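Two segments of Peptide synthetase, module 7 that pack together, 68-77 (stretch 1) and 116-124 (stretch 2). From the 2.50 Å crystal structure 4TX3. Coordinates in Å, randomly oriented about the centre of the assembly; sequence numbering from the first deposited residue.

Stretch 1 68-77: EILRTTFPGD
Stretch 2 116-124: DLTRDMPWR

Two irregular segments run antiparallel here, burying 563 Å² between them; CA atoms pair Leu-70 with Pro-122 at 6.4 Å, Thr-73 with Met-121 at 5.5 Å and Pro-75 with Thr-118 at 4.1 Å. Stretch 1 opens as a 3-10 turn (68-70), passes Arg-71 at phi/psi -121/35, extends as a short strand at Thr-72 and Thr-73 (-109/136, -111/170), then loops. Stretch 2 begins as a turn, extends at Met-121 (-63/145), bends at Pro-122 (-81/23) and enters a strand at Trp-123 (-148/176).

Leu-70 covers the most surface. Its mt side chain lays CD2 over one face of the indole of Trp-123, whose CA-to-CB bond points toward stretch 1 with chi1 67° and chi2 -71°. The same indole sends NE1 to Leu-70 O at 2.8 Å, a weak bond bent to 129°, so one large aromatic serves both a carbonyl and a leucine. Pro-122, also directed toward stretch 1, brings CD to 3.2 Å from Thr-72 O.

Thr-73, chi1 p, is the central small residue: its CG2 sits 3.3 Å from Asp-120 O, while OG1 is satisfied elsewhere in the structure. A beta-branched residue suits the extended backbone and offers a methyl to the turn. Met-121 (mmt) reaches back along stretch 1, its SD 3.6 Å from Arg-71 CA.

At the far end Thr-118, also p, places CG2 3.5 Å from Phe-74 O, with its own CA at the same distance from that oxygen. Its OG1 donates to Asp-116 OD1 at a very short 2.4 Å, fixing the turn. The firmest clasp is Phe-74 N to Leu-117 O, 2.7 Å and 147°; Phe-74 (m, chi2 79°) turns its ring edge to that oxygen and packs CD1 4.3 Å from Leu-117 CB. Gly-76, at 122/-176, adopts angles that call for glycine.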

# COMPACT_ATOMS: atom_id res chain seq x y z
N GLU B 68 -20.83 -3.20 6.15
CA GLU B 68 -21.93 -3.49 7.07
C GLU B 68 -21.67 -3.13 8.53
O GLU B 68 -22.58 -2.68 9.23
CB GLU B 68 -22.30 -4.97 7.00
CG GLU B 68 -23.03 -5.35 5.75
CD GLU B 68 -23.18 -6.85 5.60
OE1 GLU B 68 -22.75 -7.61 6.52
OE2 GLU B 68 -23.71 -7.28 4.55
N ILE B 69 -20.45 -3.33 8.99
CA ILE B 69 -20.16 -3.08 10.39
C ILE B 69 -20.41 -1.62 10.81
O ILE B 69 -20.75 -1.38 11.96
CB ILE B 69 -18.71 -3.48 10.77
CG1 ILE B 69 -18.60 -3.59 12.30
CG2 ILE B 69 -17.66 -2.54 10.11
CD1 ILE B 69 -17.32 -4.16 12.78
N LEU B 70 -20.29 -0.67 9.87
CA LEU B 70 -20.61 0.74 10.14
C LEU B 70 -22.12 1.05 10.21
O LEU B 70 -22.52 2.16 10.58
CB LEU B 70 -19.99 1.62 9.07
CG LEU B 70 -18.47 1.68 8.97
CD1 LEU B 70 -18.09 2.71 7.91
CD2 LEU B 70 -17.88 2.02 10.31
N ARG B 71 -22.96 0.10 9.82
CA ARG B 71 -24.40 0.23 10.02
C ARG B 71 -24.88 -0.93 10.88
O ARG B 71 -25.97 -1.47 10.71
CB ARG B 71 -25.16 0.30 8.68
CG ARG B 71 -24.65 -0.64 7.60
CD ARG B 71 -25.31 -0.34 6.25
NE ARG B 71 -24.63 -0.99 5.13
CZ ARG B 71 -24.93 -2.21 4.69
NH1 ARG B 71 -25.89 -2.92 5.29
NH2 ARG B 71 -24.26 -2.73 3.66
N THR B 72 -24.04 -1.33 11.82
CA THR B 72 -24.38 -2.37 12.76
C THR B 72 -24.60 -1.79 14.15
O THR B 72 -23.82 -0.95 14.60
CB THR B 72 -23.29 -3.44 12.81
OG1 THR B 72 -23.04 -3.93 11.49
CG2 THR B 72 -23.71 -4.59 13.70
N THR B 73 -25.66 -2.22 14.83
CA THR B 73 -25.84 -1.94 16.24
C THR B 73 -25.69 -3.24 16.98
O THR B 73 -25.67 -4.30 16.35
CB THR B 73 -27.22 -1.33 16.57
OG1 THR B 73 -28.25 -2.11 15.94
CG2 THR B 73 -27.28 0.12 16.10
N PHE B 74 -25.62 -3.17 18.31
CA PHE B 74 -25.36 -4.36 19.12
C PHE B 74 -26.38 -4.51 20.26
O PHE B 74 -26.06 -4.37 21.45
CB PHE B 74 -23.92 -4.30 19.67
CG PHE B 74 -22.86 -4.19 18.59
CD1 PHE B 74 -22.59 -2.97 17.98
CD2 PHE B 74 -22.14 -5.31 18.18
CE1 PHE B 74 -21.63 -2.87 16.98
CE2 PHE B 74 -21.18 -5.21 17.18
CZ PHE B 74 -20.92 -3.99 16.58
N PRO B 75 -27.64 -4.79 19.90
CA PRO B 75 -28.70 -4.92 20.90
C PRO B 75 -28.62 -6.21 21.70
O PRO B 75 -27.98 -7.17 21.25
CB PRO B 75 -29.98 -4.90 20.06
CG PRO B 75 -29.56 -5.49 18.74
CD PRO B 75 -28.14 -5.01 18.53
N GLY B 76 -29.28 -6.23 22.85
CA GLY B 76 -29.38 -7.42 23.68
C GLY B 76 -28.82 -7.19 25.07
O GLY B 76 -28.44 -6.07 25.41
N ASP B 77 -28.79 -8.25 25.88
CA ASP B 77 -28.06 -8.27 27.16
C ASP B 77 -26.84 -9.16 27.01
O ASP B 77 -26.66 -9.76 25.95
CB ASP B 77 -28.95 -8.75 28.32
CG ASP B 77 -29.46 -10.21 28.14
OD1 ASP B 77 -28.77 -11.06 27.54
OD2 ASP B 77 -30.57 -10.50 28.62
N ASP B 116 -24.01 4.57 22.91
CA ASP B 116 -24.78 3.42 23.43
C ASP B 116 -24.92 2.40 22.30
O ASP B 116 -25.83 2.48 21.46
CB ASP B 116 -26.15 3.85 23.97
CG ASP B 116 -27.08 2.67 24.27
OD1 ASP B 116 -26.63 1.49 24.32
OD2 ASP B 116 -28.28 2.92 24.46
N LEU B 117 -24.00 1.44 22.28
CA LEU B 117 -23.90 0.46 21.20
C LEU B 117 -25.14 -0.44 21.03
O LEU B 117 -25.23 -1.18 20.05
CB LEU B 117 -22.66 -0.42 21.43
CG LEU B 117 -21.42 0.48 21.50
CD1 LEU B 117 -20.22 -0.22 22.13
CD2 LEU B 117 -21.09 0.97 20.10
N THR B 118 -26.09 -0.38 21.96
CA THR B 118 -27.33 -1.14 21.77
C THR B 118 -28.30 -0.42 20.83
O THR B 118 -29.15 -1.06 20.23
CB THR B 118 -28.04 -1.43 23.12
OG1 THR B 118 -28.30 -0.21 23.82
CG2 THR B 118 -27.16 -2.28 23.98
N ARG B 119 -28.18 0.90 20.67
CA ARG B 119 -29.09 1.61 19.78
C ARG B 119 -28.41 2.61 18.83
O ARG B 119 -29.07 3.15 17.95
CB ARG B 119 -30.18 2.32 20.60
CG ARG B 119 -29.72 3.48 21.50
CD ARG B 119 -30.91 4.13 22.23
NE ARG B 119 -31.69 3.13 22.98
CZ ARG B 119 -31.63 2.95 24.30
NH1 ARG B 119 -30.84 3.73 25.03
NH2 ARG B 119 -32.36 2.01 24.89
N ASP B 120 -27.11 2.87 19.00
CA ASP B 120 -26.40 3.80 18.12
C ASP B 120 -25.50 3.08 17.12
O ASP B 120 -24.92 2.05 17.43
CB ASP B 120 -25.53 4.77 18.91
CG ASP B 120 -26.31 5.65 19.87
OD1 ASP B 120 -27.52 5.88 19.64
OD2 ASP B 120 -25.69 6.13 20.85
N MET B 121 -25.36 3.64 15.92
CA MET B 121 -24.31 3.20 15.01
C MET B 121 -22.95 3.51 15.66
O MET B 121 -22.79 4.52 16.33
CB MET B 121 -24.46 3.89 13.65
CG MET B 121 -25.85 3.83 13.07
SD MET B 121 -26.23 2.25 12.31
CE MET B 121 -28.02 2.34 12.19
N PRO B 122 -21.95 2.64 15.44
CA PRO B 122 -20.68 2.78 16.16
C PRO B 122 -19.72 3.84 15.57
O PRO B 122 -18.52 3.77 15.78
CB PRO B 122 -20.08 1.38 16.05
CG PRO B 122 -20.53 0.93 14.66
CD PRO B 122 -21.90 1.57 14.43
N TRP B 123 -20.25 4.80 14.83
CA TRP B 123 -19.41 5.89 14.35
C TRP B 123 -20.24 7.14 14.25
O TRP B 123 -21.44 7.13 14.47
CB TRP B 123 -18.79 5.56 13.00
CG TRP B 123 -19.76 5.45 11.89
CD1 TRP B 123 -20.67 4.45 11.69
CD2 TRP B 123 -19.91 6.36 10.79
NE1 TRP B 123 -21.39 4.69 10.54
CE2 TRP B 123 -20.94 5.85 9.97
CE3 TRP B 123 -19.28 7.56 10.43
CZ2 TRP B 123 -21.36 6.51 8.80
CZ3 TRP B 123 -19.70 8.21 9.28
CH2 TRP B 123 -20.73 7.68 8.47
N ARG B 124 -19.58 8.23 13.91
CA ARG B 124 -20.13 9.55 14.13
C ARG B 124 -19.27 10.58 13.40
O ARG B 124 -18.04 10.55 13.48
CB ARG B 124 -20.17 9.83 15.63
CG ARG B 124 -20.55 11.20 16.03
CD ARG B 124 -20.12 11.44 17.46
NE ARG B 124 -20.74 10.50 18.39
CZ ARG B 124 -20.11 9.98 19.43
NH1 ARG B 124 -18.84 10.33 19.67
NH2 ARG B 124 -20.74 9.12 20.23